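Activator of Hsp90 ATPase homologue 1/2-like C-terminal domain-containing protein (Mycobacterium smegmatis, PDB 3UID) probably acts as a toxin of a type II toxin-antitoxin pair and belongs to the AHA1 family of the SRPBCC superfamily. Local coordinates at residues L38-G43 and D156-A161; A49-H54 and G60-F65; E79-D84 and S90-F95; Y113-H118 and A124-T129. All coordinates share one frame; numbering follows the deposited sequence. Where two conformers were deposited one is given.

Contact 1: residues L38-G43 and D156-A161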
loop_
_atom_site.group_PDB
_atom_site.type_symbol
_atom_site.label_atom_id
_atom_site.label_comp_id
_atom_site.label_asym_id
_atom_site.label_seq_id
_atom_site.Cartn_x
_atom_site.Cartn_y
_atom_site.Cartn_z
ATOM N N LEU A 38 -4.858 8.906 -1.855
ATOM C CA LEU A 38 -3.960 7.958 -1.216
ATOM C C LEU A 38 -3.778 8.330 0.258
ATOM O O LEU A 38 -3.867 7.476 1.150
ATOM C CB LEU A 38 -2.609 7.956 -1.929
ATOM C CG LEU A 38 -1.658 6.833 -1.511
ATOM C CD1 LEU A 38 -2.348 5.475 -1.600
ATOM C CD2 LEU A 38 -0.450 6.896 -2.403
ATOM N N GLU A 39 -3.566 9.610 0.528
ATOM C CA GLU A 39 -3.406 10.110 1.892
ATOM C C GLU A 39 -4.656 9.842 2.730
ATOM O O GLU A 39 -4.584 9.560 3.916
ATOM C CB GLU A 39 -3.101 11.611 1.870
ATOM C CG GLU A 39 -2.908 12.219 3.256
ATOM C CD GLU A 39 -2.509 13.678 3.218
ATOM O OE1 GLU A 39 -1.435 14.000 2.666
ATOM O OE2 GLU A 39 -3.276 14.513 3.749
ATOM N N LYS A 40 -5.816 9.978 2.086
ATOM C CA LYS A 40 -7.089 9.771 2.761
ATOM C C LYS A 40 -7.231 8.326 3.243
ATOM O O LYS A 40 -7.568 8.075 4.400
ATOM C CB LYS A 40 -8.243 10.145 1.823
ATOM C CG LYS A 40 -9.629 9.855 2.390
ATOM C CD LYS A 40 -9.961 10.743 3.608
ATOM C CE LYS A 40 -11.419 10.539 4.033
ATOM N NZ LYS A 40 -11.796 11.455 5.149
ATOM N N VAL A 41 -6.989 7.374 2.350
ATOM C CA VAL A 41 -7.197 5.974 2.708
ATOM C C VAL A 41 -6.123 5.447 3.666
ATOM O O VAL A 41 -6.369 4.525 4.457
ATOM C CB VAL A 41 -7.363 5.069 1.464
ATOM C CG1 VAL A 41 -8.585 5.546 0.653
ATOM C CG2 VAL A 41 -6.106 5.058 0.598
ATOM N N TRP A 42 -4.946 6.053 3.606
ATOM C CA TRP A 42 -3.850 5.707 4.511
ATOM C C TRP A 42 -3.994 6.363 5.884
ATOM O O TRP A 42 -3.331 5.948 6.844
ATOM C CB TRP A 42 -2.512 6.135 3.909
ATOM C CG TRP A 42 -1.957 5.222 2.884
ATOM C CD1 TRP A 42 -2.456 4.011 2.496
ATOM C CD2 TRP A 42 -0.779 5.440 2.104
ATOM N NE1 TRP A 42 -1.655 3.458 1.526
ATOM C CE2 TRP A 42 -0.616 4.315 1.268
ATOM C CE3 TRP A 42 0.167 6.465 2.043
ATOM C CZ2 TRP A 42 0.447 4.195 0.372
ATOM C CZ3 TRP A 42 1.229 6.339 1.141
ATOM C CH2 TRP A 42 1.358 5.214 0.331
ATOM N N GLY A 43 -4.844 7.386 5.967
ATOM C CA GLY A 43 -4.990 8.189 7.176
ATOM C C GLY A 43 -6.418 8.380 7.666
ATOM O O GLY A 43 -6.974 9.483 7.570
ATOM N N ASP A 156 -12.963 1.060 0.751
ATOM C CA ASP A 156 -14.377 0.664 0.753
ATOM C C ASP A 156 -15.278 1.856 1.100
ATOM O O ASP A 156 -16.292 2.100 0.439
ATOM C CB ASP A 156 -14.669 -0.454 1.768
ATOM C CG ASP A 156 -14.098 -1.805 1.366
ATOM O OD1 ASP A 156 -13.823 -2.608 2.283
ATOM O OD2 ASP A 156 -13.961 -2.080 0.165
ATOM N N ALA A 157 -14.917 2.582 2.158
ATOM C CA ALA A 157 -15.772 3.662 2.649
ATOM C C ALA A 157 -15.934 4.777 1.628
ATOM O O ALA A 157 -16.993 5.401 1.556
ATOM C CB ALA A 157 -15.225 4.217 3.950
ATOM N N LEU A 158 -14.889 5.020 0.838
ATOM C CA LEU A 158 -14.919 6.074 -0.165
ATOM C C LEU A 158 -15.840 5.747 -1.331
ATOM O O LEU A 158 -16.269 6.647 -2.047
ATOM C CB LEU A 158 -13.528 6.330 -0.753
ATOM C CG LEU A 158 -12.419 6.862 0.150
ATOM C CD1 LEU A 158 -11.241 7.234 -0.712
ATOM C CD2 LEU A 158 -12.879 8.062 0.963
ATOM N N LEU A 159 -16.124 4.466 -1.528
ATOM C CA LEU A 159 -16.845 4.006 -2.720
ATOM C C LEU A 159 -18.376 4.072 -2.627
ATOM O O LEU A 159 -19.082 3.715 -3.584
ATOM C CB LEU A 159 -16.410 2.577 -3.061
ATOM C CG LEU A 159 -14.910 2.344 -3.267
ATOM C CD1 LEU A 159 -14.638 0.879 -3.647
ATOM C CD2 LEU A 159 -14.363 3.288 -4.328
ATOM N N THR A 160 -18.899 4.493 -1.479
ATOM C CA THR A 160 -20.340 4.628 -1.319
ATOM C C THR A 160 -20.682 5.977 -0.695
ATOM O O THR A 160 -19.948 6.480 0.158
ATOM C CB THR A 160 -20.937 3.508 -0.450
ATOM O OG1 THR A 160 -22.335 3.760 -0.261
ATOM C CG2 THR A 160 -20.227 3.456 0.891
ATOM N N ALA A 161 -21.795 6.554 -1.122
ATOM C CA ALA A 161 -22.249 7.825 -0.575
ATOM C C ALA A 161 -23.055 7.626 0.704
ATOM O O ALA A 161 -23.444 8.594 1.354
ATOM C CB ALA A 161 -23.080 8.580 -1.599
#
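Leu-158, near the end of helix 144-158, sends its forked tip across to helix 35-42 and divides it between two neighbours. CD1 presses on CG1 of Val-41 at 3.4 Å, closer than carbons usually sit, while CD2 rests against CG of Lys-40 at 4.0 Å. The leucine holds a relaxed conformation, with CG trans to its own carbonyl carbon (chi1 -64°) and the chain extended beyond it, which carries both methyls to the facing helix.

Val-41 meets it at roughly a right angle. Its CG1 also lies opposite the carbonyl carbon, beside the backbone N, and is the branch that does the touching. Lys-40 offers only the foot of its side chain; after a bend at chi2 (67°) its NZ ends 5.5 Å from Leu-158 CD2, so the exposed lysine lends apolar surface here and its ammonium end takes no part.

Ile-31 of helix 25-33 touches both Val-41 and Leu-158, and Gln-154 and Ile-155 also pack on the valine. Two short helices thus bear against the last turns of the long C-terminal helix, as is characteristic of the helix-grip fold of Bet v 1-like proteins.

Contact 2: residues A49-H54 and G60-F65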
loop_
_atom_site.group_PDB
_atom_site.type_symbol
_atom_site.label_atom_id
_atom_site.label_comp_id
_atom_site.label_asym_id
_atom_site.label_seq_id
_atom_site.Cartn_x
_atom_site.Cartn_y
_atom_site.Cartn_z
ATOM N N ALA A 49 -2.100 10.253 8.159
ATOM C CA ALA A 49 -1.043 10.032 7.199
ATOM C C ALA A 49 -0.860 11.303 6.386
ATOM O O ALA A 49 -1.766 12.144 6.299
ATOM C CB ALA A 49 -1.403 8.866 6.285
ATOM N N THR A 50 0.326 11.444 5.811
ATOM C CA THR A 50 0.591 12.513 4.867
ATOM C C THR A 50 1.314 11.928 3.660
ATOM O O THR A 50 2.304 11.210 3.806
ATOM C CB THR A 50 1.489 13.577 5.494
ATOM O OG1 THR A 50 0.842 14.129 6.642
ATOM C CG2 THR A 50 1.772 14.696 4.490
ATOM N N VAL A 51 0.818 12.234 2.469
ATOM C CA VAL A 51 1.582 11.950 1.256
ATOM C C VAL A 51 2.329 13.230 0.915
ATOM O O VAL A 51 1.724 14.289 0.694
ATOM C CB VAL A 51 0.677 11.473 0.102
ATOM C CG1 VAL A 51 1.439 11.426 -1.223
ATOM C CG2 VAL A 51 0.081 10.109 0.442
ATOM N N VAL A 52 3.651 13.141 0.951
ATOM C CA VAL A 52 4.507 14.312 0.801
ATOM C C VAL A 52 4.821 14.553 -0.670
ATOM O O VAL A 52 4.266 15.476 -1.284
ATOM C CB VAL A 52 5.768 14.182 1.683
ATOM C CG1 VAL A 52 6.682 15.394 1.506
ATOM C CG2 VAL A 52 5.353 14.059 3.159
ATOM N N ASP A 53 5.685 13.723 -1.248
ATOM C CA ASP A 53 5.949 13.798 -2.678
ATOM C C ASP A 53 5.231 12.644 -3.345
ATOM O O ASP A 53 5.073 11.582 -2.748
ATOM C CB ASP A 53 7.451 13.701 -2.973
ATOM C CG ASP A 53 8.234 14.859 -2.403
ATOM O OD1 ASP A 53 7.694 15.982 -2.354
ATOM O OD2 ASP A 53 9.392 14.633 -2.004
ATOM N N HIS A 54 4.796 12.852 -4.581
ATOM C CA HIS A 54 4.069 11.814 -5.301
ATOM C C HIS A 54 4.210 12.033 -6.812
ATOM O O HIS A 54 3.784 13.055 -7.351
ATOM C CB HIS A 54 2.600 11.859 -4.876
ATOM C CG HIS A 54 1.729 10.841 -5.550
ATOM N ND1 HIS A 54 1.311 10.967 -6.858
ATOM C CD2 HIS A 54 1.170 9.697 -5.084
ATOM C CE1 HIS A 54 0.543 9.938 -7.173
ATOM N NE2 HIS A 54 0.444 9.152 -6.116
ATOM N N GLY A 60 9.786 7.690 -10.762
ATOM C CA GLY A 60 9.229 8.631 -9.811
ATOM C C GLY A 60 9.349 8.128 -8.388
ATOM O O GLY A 60 9.771 6.997 -8.153
ATOM N N ARG A 61 9.004 8.990 -7.441
ATOM C CA ARG A 61 8.991 8.625 -6.032
ATOM C C ARG A 61 7.674 9.010 -5.383
ATOM O O ARG A 61 7.038 10.004 -5.760
ATOM C CB ARG A 61 10.130 9.317 -5.286
ATOM C CG ARG A 61 11.475 8.730 -5.546
ATOM C CD ARG A 61 12.478 9.216 -4.520
ATOM N NE ARG A 61 13.801 8.665 -4.793
ATOM C CZ ARG A 61 14.497 7.919 -3.943
ATOM N NH1 ARG A 61 14.012 7.642 -2.736
ATOM N NH2 ARG A 61 15.696 7.471 -4.298
ATOM N N VAL A 62 7.265 8.213 -4.404
ATOM C CA VAL A 62 6.211 8.605 -3.475
ATOM C C VAL A 62 6.817 8.574 -2.086
ATOM O O VAL A 62 7.427 7.580 -1.693
ATOM C CB VAL A 62 5.009 7.660 -3.515
ATOM C CG1 VAL A 62 3.937 8.109 -2.510
ATOM C CG2 VAL A 62 4.436 7.583 -4.929
ATOM N N THR A 63 6.652 9.655 -1.337
ATOM C CA THR A 63 7.155 9.693 0.043
ATOM C C THR A 63 6.014 9.977 0.999
ATOM O O THR A 63 5.114 10.740 0.680
ATOM C CB THR A 63 8.275 10.722 0.228
ATOM O OG1 THR A 63 7.785 12.047 -0.059
ATOM C CG2 THR A 63 9.428 10.396 -0.711
ATOM N N TYR A 64 6.027 9.351 2.167
ATOM C CA TYR A 64 4.847 9.418 3.032
ATOM C C TYR A 64 5.159 9.278 4.518
ATOM O O TYR A 64 6.178 8.684 4.914
ATOM C CB TYR A 64 3.855 8.313 2.644
ATOM C CG TYR A 64 4.453 6.927 2.697
ATOM C CD1 TYR A 64 4.912 6.309 1.539
ATOM C CD2 TYR A 64 4.598 6.254 3.907
ATOM C CE1 TYR A 64 5.475 5.041 1.579
ATOM C CE2 TYR A 64 5.169 4.988 3.954
ATOM C CZ TYR A 64 5.595 4.390 2.782
ATOM O OH TYR A 64 6.168 3.136 2.819
ATOM N N PHE A 65 4.272 9.831 5.333
ATOM C CA PHE A 65 4.252 9.553 6.763
ATOM C C PHE A 65 2.999 8.763 7.073
ATOM O O PHE A 65 1.935 9.033 6.514
ATOM C CB PHE A 65 4.219 10.845 7.586
ATOM C CG PHE A 65 5.401 11.742 7.375
ATOM C CD1 PHE A 65 6.682 11.236 7.416
ATOM C CD2 PHE A 65 5.221 13.098 7.139
ATOM C CE1 PHE A 65 7.776 12.066 7.234
ATOM C CE2 PHE A 65 6.310 13.937 6.960
ATOM C CZ PHE A 65 7.592 13.415 7.003
#
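Thr-63 grips Val-52 and Asp-53 together, using three of its atoms. Its carbonyl O accepts the N-H of Val-52 at 2.8 Å, its hydroxyl OG1 accepts that of Asp-53 at 2.9 Å, and its own N donates to Asp-53 O at 2.9 Å with an N-H...O angle of 163°. The hydroxyl reaches Asp-53 N because OG1 stands between the threonine's N and carbonyl carbon (chi1 62°), the crowded position. From there it also nestles against CB of both residues, and the side chains of Asp-53 and Thr-63 run side by side.

Next along the strands, Val-52 CG2 leans on Phe-65 CE2 at 3.9 Å, and the phenyl CD2 side also meets CB of Thr-50. Thr-50 and Phe-65 form a hydrogen-bonded pair with two backbone bonds, the one from Phe-65 N to Thr-50 O being 2.8 Å long. The other face carries Val-51, His-54, Val-62 and Tyr-64; there His-54 CD2 packs on Val-62 CG2 at 3.9 Å.

Outer residues fix these groups. His-54 NE2 is hydrogen-bonded to Tyr-32 O, which limits rotation of the imidazole, and Tyr-64 OH reaches Asp-93. The Phe-65 ring lies nearly parallel to that of Phe-100 and makes a cation-pi contact with Lys-73. Two residues of 50-54 opposite Thr-63 alone make a classic beta bulge, here in the antiparallel hairpin whose strand 50-54 is outermost in the sheet.

Contact 3: residues E79-D84 and S90-F95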
loop_
_atom_site.group_PDB
_atom_site.type_symbol
_atom_site.label_atom_id
_atom_site.label_comp_id
_atom_site.label_asym_id
_atom_site.label_seq_id
_atom_site.Cartn_x
_atom_site.Cartn_y
_atom_site.Cartn_z
ATOM N N GLU A 79 10.037 3.829 -4.673
ATOM C CA GLU A 79 10.691 4.129 -5.947
ATOM C C GLU A 79 9.909 3.392 -7.020
ATOM O O GLU A 79 9.929 2.160 -7.075
ATOM C CB GLU A 79 12.160 3.686 -5.947
ATOM C CG GLU A 79 13.005 4.339 -4.856
ATOM C CD GLU A 79 14.465 3.911 -4.889
ATOM O OE1 GLU A 79 14.875 3.173 -5.813
ATOM O OE2 GLU A 79 15.212 4.329 -3.979
ATOM N N ILE A 80 9.201 4.146 -7.858
ATOM C CA ILE A 80 8.342 3.551 -8.876
ATOM C C ILE A 80 9.166 2.966 -10.019
ATOM O O ILE A 80 10.004 3.653 -10.607
ATOM C CB ILE A 80 7.327 4.575 -9.432
ATOM C CG1 ILE A 80 6.600 5.287 -8.292
ATOM C CG2 ILE A 80 6.339 3.899 -10.367
ATOM C CD1 ILE A 80 5.795 4.393 -7.385
ATOM N N THR A 81 8.930 1.690 -10.325
ATOM C CA THR A 81 9.672 1.039 -11.398
ATOM C C THR A 81 8.860 0.777 -12.675
ATOM O O THR A 81 9.429 0.716 -13.768
ATOM C CB THR A 81 10.308 -0.275 -10.922
ATOM O OG1 THR A 81 9.278 -1.158 -10.472
ATOM C CG2 THR A 81 11.301 -0.014 -9.788
ATOM N N ALA A 82 7.547 0.628 -12.541
ATOM C CA ALA A 82 6.691 0.396 -13.700
ATOM C C ALA A 82 5.308 0.957 -13.440
ATOM O O ALA A 82 4.835 0.922 -12.306
ATOM C CB ALA A 82 6.606 -1.094 -14.007
ATOM N N VAL A 83 4.670 1.479 -14.487
ATOM C CA VAL A 83 3.310 1.996 -14.392
ATOM C C VAL A 83 2.525 1.584 -15.640
ATOM O O VAL A 83 2.915 1.900 -16.757
ATOM C CB VAL A 83 3.307 3.534 -14.250
ATOM C CG1 VAL A 83 1.875 4.065 -14.185
ATOM C CG2 VAL A 83 4.101 3.962 -13.021
ATOM N N ASP A 84 1.414 0.880 -15.432
ATOM C CA ASP A 84 0.591 0.368 -16.516
ATOM C C ASP A 84 -0.870 0.678 -16.184
ATOM O O ASP A 84 -1.629 -0.178 -15.745
ATOM C CB ASP A 84 0.841 -1.139 -16.678
ATOM C CG ASP A 84 -0.116 -1.803 -17.653
ATOM O OD1 ASP A 84 -0.614 -1.129 -18.577
ATOM O OD2 ASP A 84 -0.362 -3.015 -17.485
ATOM N N SER A 90 4.371 -0.949 -10.141
ATOM C CA SER A 90 5.380 -1.701 -9.407
ATOM C C SER A 90 6.353 -0.735 -8.773
ATOM O O SER A 90 6.619 0.334 -9.334
ATOM C CB SER A 90 6.135 -2.624 -10.356
ATOM O OG SER A 90 5.251 -3.545 -10.981
ATOM N N PHE A 91 6.904 -1.109 -7.622
ATOM C CA PHE A 91 7.774 -0.191 -6.896
ATOM C C PHE A 91 8.611 -0.892 -5.849
ATOM O O PHE A 91 8.268 -1.991 -5.380
ATOM C CB PHE A 91 6.961 0.936 -6.222
ATOM C CG PHE A 91 5.958 0.449 -5.202
ATOM C CD1 PHE A 91 6.300 0.349 -3.856
ATOM C CD2 PHE A 91 4.666 0.102 -5.600
ATOM C CE1 PHE A 91 5.362 -0.100 -2.913
ATOM C CE2 PHE A 91 3.714 -0.347 -4.671
ATOM C CZ PHE A 91 4.059 -0.434 -3.330
ATOM N N LEU A 92 9.714 -0.250 -5.492
ATOM C CA LEU A 92 10.511 -0.678 -4.349
ATOM C C LEU A 92 10.104 0.177 -3.150
ATOM O O LEU A 92 9.902 1.378 -3.275
ATOM C CB LEU A 92 12.001 -0.492 -4.653
ATOM C CG LEU A 92 12.437 -1.108 -5.979
ATOM C CD1 LEU A 92 13.774 -0.558 -6.439
ATOM C CD2 LEU A 92 12.467 -2.622 -5.866
ATOM N N ASP A 93 9.956 -0.443 -1.988
ATOM C CA ASP A 93 9.531 0.302 -0.801
ATOM C C ASP A 93 10.552 0.212 0.326
ATOM O O ASP A 93 11.057 -0.872 0.625
ATOM C CB ASP A 93 8.170 -0.224 -0.341
ATOM C CG ASP A 93 7.746 0.341 0.997
ATOM O OD1 ASP A 93 7.422 1.545 1.058
ATOM O OD2 ASP A 93 7.749 -0.418 1.993
ATOM N N GLY A 94 10.844 1.355 0.948
ATOM C CA GLY A 94 11.782 1.402 2.056
ATOM C C GLY A 94 11.274 2.208 3.239
ATOM O O GLY A 94 10.452 3.104 3.072
ATOM N N PHE A 95 11.766 1.882 4.430
ATOM C CA PHE A 95 11.444 2.627 5.646
ATOM C C PHE A 95 12.446 3.748 5.842
ATOM O O PHE A 95 13.619 3.603 5.487
ATOM C CB PHE A 95 11.478 1.708 6.867
ATOM C CG PHE A 95 10.412 0.654 6.852
ATOM C CD1 PHE A 95 9.077 1.003 6.988
ATOM C CD2 PHE A 95 10.740 -0.681 6.685
ATOM C CE1 PHE A 95 8.091 0.034 6.970
ATOM C CE2 PHE A 95 9.758 -1.652 6.667
ATOM C CZ PHE A 95 8.435 -1.296 6.805
#
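The Phe-91 ring turns away from Ile-80 and leaves its CB to meet Ile-80 CD1 at 3.8 Å. With CG between the backbone N and the carbonyl carbon (chi1 61°), the phenyl swings off the partner strand: it stacks with Trp-78, pairs edge-to-face with Tyr-113, and has Asp-93 CB in its plane at the edge. CB itself also sits 3.3 Å from Glu-79 O. The other flat group, the Glu-79 carboxylate, ends an extended chain; OE1 lies 3.9 Å from Leu-92 CD1, and OE2 is salt-bridged to Arg-61, which anchors the group alongside the leucine.

Glu-79 and Leu-92 share two backbone bonds, the one from Glu-79 N to Leu-92 O being 2.8 Å. Farther on, Ser-90 O accepts a bond from Thr-81 N at 2.9 Å. A weak second bond joins Ala-82 N to Ser-90 O at 3.4 Å. Ser-90 N answers by donating to Ala-82 O at 2.9 Å, so one serine pairs with two residues. The Thr-81 hydroxyl is close to the same carbonyl, while its CG2 branch meets Leu-92 CG, the two side chains crossing at about a right angle. Next to it, CB of Ala-82 and CB of Ser-90 touch, on the face shared with Glu-79 and Leu-92.

Thr-81 departs from ordinary strand geometry (psi -27°), which lets it and Ala-82 both face Ser-90. That is a classic beta bulge, and it belongs to the long antiparallel hairpin of strands 73-84 and 88-96.

Contact 4: residues Y113-H118 and A124-T129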
loop_
_atom_site.group_PDB
_atom_site.type_symbol
_atom_site.label_atom_id
_atom_site.label_comp_id
_atom_site.label_asym_id
_atom_site.label_seq_id
_atom_site.Cartn_x
_atom_site.Cartn_y
_atom_site.Cartn_z
ATOM N N TYR A 113 1.299 -4.051 -7.517
ATOM C CA TYR A 113 -0.139 -3.917 -7.299
ATOM C C TYR A 113 -0.859 -4.143 -8.614
ATOM O O TYR A 113 -0.531 -3.516 -9.625
ATOM C CB TYR A 113 -0.473 -2.500 -6.833
ATOM C CG TYR A 113 -0.048 -2.149 -5.418
ATOM C CD1 TYR A 113 0.821 -2.955 -4.688
ATOM C CD2 TYR A 113 -0.532 -0.986 -4.823
ATOM C CE1 TYR A 113 1.189 -2.603 -3.372
ATOM C CE2 TYR A 113 -0.172 -0.621 -3.537
ATOM C CZ TYR A 113 0.686 -1.429 -2.822
ATOM O OH TYR A 113 1.037 -1.071 -1.547
ATOM N N THR A 114 -1.845 -5.031 -8.599
ATOM C CA THR A 114 -2.586 -5.350 -9.804
ATOM C C THR A 114 -4.086 -5.207 -9.564
ATOM O O THR A 114 -4.613 -5.718 -8.568
ATOM C CB THR A 114 -2.225 -6.759 -10.299
ATOM O OG1 THR A 114 -0.809 -6.826 -10.504
ATOM C CG2 THR A 114 -2.939 -7.079 -11.596
ATOM N N PHE A 115 -4.757 -4.506 -10.480
ATOM C CA PHE A 115 -6.191 -4.230 -10.390
ATOM C C PHE A 115 -6.880 -4.822 -11.615
ATOM O O PHE A 115 -6.596 -4.444 -12.756
ATOM C CB PHE A 115 -6.443 -2.717 -10.321
ATOM C CG PHE A 115 -5.593 -2.020 -9.306
ATOM C CD1 PHE A 115 -5.784 -2.262 -7.956
ATOM C CD2 PHE A 115 -4.604 -1.134 -9.692
ATOM C CE1 PHE A 115 -4.998 -1.635 -7.007
ATOM C CE2 PHE A 115 -3.807 -0.509 -8.745
ATOM C CZ PHE A 115 -4.012 -0.755 -7.398
ATOM N N THR A 116 -7.773 -5.778 -11.391
ATOM C CA THR A 116 -8.459 -6.408 -12.510
ATOM C C THR A 116 -9.955 -6.455 -12.310
ATOM O O THR A 116 -10.452 -6.448 -11.182
ATOM C CB THR A 116 -7.901 -7.808 -12.795
ATOM O OG1 THR A 116 -7.935 -8.595 -11.599
ATOM C CG2 THR A 116 -6.455 -7.699 -13.286
ATOM N N GLU A 117 -10.674 -6.494 -13.424
ATOM C CA GLU A 117 -12.115 -6.469 -13.389
ATOM C C GLU A 117 -12.618 -7.759 -12.767
ATOM O O GLU A 117 -12.173 -8.854 -13.120
ATOM C CB GLU A 117 -12.675 -6.287 -14.807
ATOM C CG GLU A 117 -12.219 -5.002 -15.521
ATOM C CD GLU A 117 -10.775 -5.053 -16.025
ATOM O OE1 GLU A 117 -10.151 -6.143 -15.984
ATOM O OE2 GLU A 117 -10.262 -3.997 -16.464
ATOM N N HIS A 118 -13.531 -7.626 -11.817
ATOM C CA HIS A 118 -14.071 -8.774 -11.116
ATOM C C HIS A 118 -15.521 -8.466 -10.771
ATOM O O HIS A 118 -15.804 -7.842 -9.749
ATOM C CB HIS A 118 -13.258 -9.054 -9.855
ATOM C CG HIS A 118 -13.588 -10.358 -9.203
ATOM N ND1 HIS A 118 -14.618 -10.496 -8.300
ATOM C CD2 HIS A 118 -13.028 -11.584 -9.328
ATOM C CE1 HIS A 118 -14.679 -11.753 -7.894
ATOM N NE2 HIS A 118 -13.725 -12.433 -8.503
ATOM N N ALA A 124 -8.186 -6.421 -6.302
ATOM C CA ALA A 124 -6.857 -5.842 -6.149
ATOM C C ALA A 124 -5.948 -6.854 -5.492
ATOM O O ALA A 124 -6.295 -7.399 -4.443
ATOM C CB ALA A 124 -6.924 -4.597 -5.300
ATOM N N THR A 125 -4.782 -7.078 -6.094
ATOM C CA THR A 125 -3.806 -7.993 -5.533
ATOM C C THR A 125 -2.530 -7.219 -5.256
ATOM O O THR A 125 -1.961 -6.611 -6.165
ATOM C CB THR A 125 -3.514 -9.157 -6.486
ATOM O OG1 THR A 125 -4.747 -9.829 -6.800
ATOM C CG2 THR A 125 -2.557 -10.143 -5.841
ATOM N N TYR A 126 -2.115 -7.216 -3.996
ATOM C CA TYR A 126 -0.930 -6.492 -3.570
ATOM C C TYR A 126 0.136 -7.502 -3.150
ATOM O O TYR A 126 0.007 -8.148 -2.105
ATOM C CB TYR A 126 -1.272 -5.603 -2.373
ATOM C CG TYR A 126 -2.477 -4.681 -2.548
ATOM C CD1 TYR A 126 -2.314 -3.369 -2.970
ATOM C CD2 TYR A 126 -3.766 -5.120 -2.253
ATOM C CE1 TYR A 126 -3.411 -2.508 -3.086
ATOM C CE2 TYR A 126 -4.875 -4.270 -2.374
ATOM C CZ TYR A 126 -4.683 -2.969 -2.793
ATOM O OH TYR A 126 -5.766 -2.116 -2.923
ATOM N N VAL A 127 1.173 -7.638 -3.968
ATOM C CA VAL A 127 2.205 -8.647 -3.736
ATOM C C VAL A 127 3.520 -7.984 -3.354
ATOM O O VAL A 127 4.103 -7.245 -4.153
ATOM C CB VAL A 127 2.462 -9.527 -4.980
ATOM C CG1 VAL A 127 3.542 -10.577 -4.689
ATOM C CG2 VAL A 127 1.168 -10.202 -5.461
ATOM N N GLY A 128 3.981 -8.267 -2.142
ATOM C CA GLY A 128 5.251 -7.758 -1.640
ATOM C C GLY A 128 6.253 -8.886 -1.531
ATOM O O GLY A 128 5.953 -9.922 -0.934
ATOM N N THR A 129 7.439 -8.680 -2.098
ATOM C CA THR A 129 8.482 -9.694 -2.134
ATOM C C THR A 129 9.654 -9.197 -1.302
ATOM O O THR A 129 10.132 -8.074 -1.499
ATOM C CB THR A 129 8.947 -9.960 -3.569
ATOM O OG1 THR A 129 7.839 -10.388 -4.371
ATOM C CG2 THR A 129 10.038 -11.040 -3.591
HETATM O O HOH W 1 0.092 -8.222 -8.281
HETATM O O HOH W 2 -5.862 -8.291 -9.533
#
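Tyr-126 drives the edge of its ring into the face of Tyr-113, a T-shaped pair with planes at 84° and centroids 4.6 Å apart. CD1 of Tyr-126 stands 3.3 Å above the plane of the Tyr-113 ring, over its centre, so all six ring carbons are approached almost equally. CG of Tyr-126 sits trans to its carbonyl carbon (chi1 -52°), and chi2 of -95° turns the ring so that this edge faces Tyr-113. On the same face of the sheet Phe-115 brings its CD1 edge to Ala-124 CB at 3.7 Å, and Ile-28 and Trp-29 of helix 25-33 pack on the phenyl. The hydroxyl of Tyr-126 is hydrogen-bonded to that of Tyr-32.

Two backbone bonds join the strands, 2.9 Å from Thr-114 N to Thr-125 O and 2.8 Å from Thr-125 N to Thr-114 O. The threonine face is looser: one water holds Thr-114 OG1 at 2.8 Å and donates weakly to Thr-125 O; a second donates to Thr-114 O, bonds Thr-116 OG1 and reaches Thr-125 OG1 only weakly. Such a split, aromatic toward the helices and hydrated outside, suits an antiparallel hairpin of the helix-grip sheet.

In the fold
Contacts 2, 3 and 4 are successive hairpins along one antiparallel sheet, while contact 1 joins two helices. Contacts 2 and 3 have centres about 12 Å apart and adjoin through strands 61-67 and 73-84, which are neighbours in the sheet; the backbone bond from Ile-80 N to Gly-60 O, 2.9 Å, stitches them. Contacts 3 and 4, about 14 Å apart, meet through Phe-91 CZ and Tyr-113 CZ at 3.6 Å. Contact 1 ties into contact 2 at the outermost strand 50-54, where Glu-39 OE1 probably accepts a hydrogen bond from Val-51 N at 2.9 Å. Contacts 1 and 3, about 22 Å apart between centres, lie on opposite sides of the chain's centre, and their nearest atoms stay about 7 Å apart.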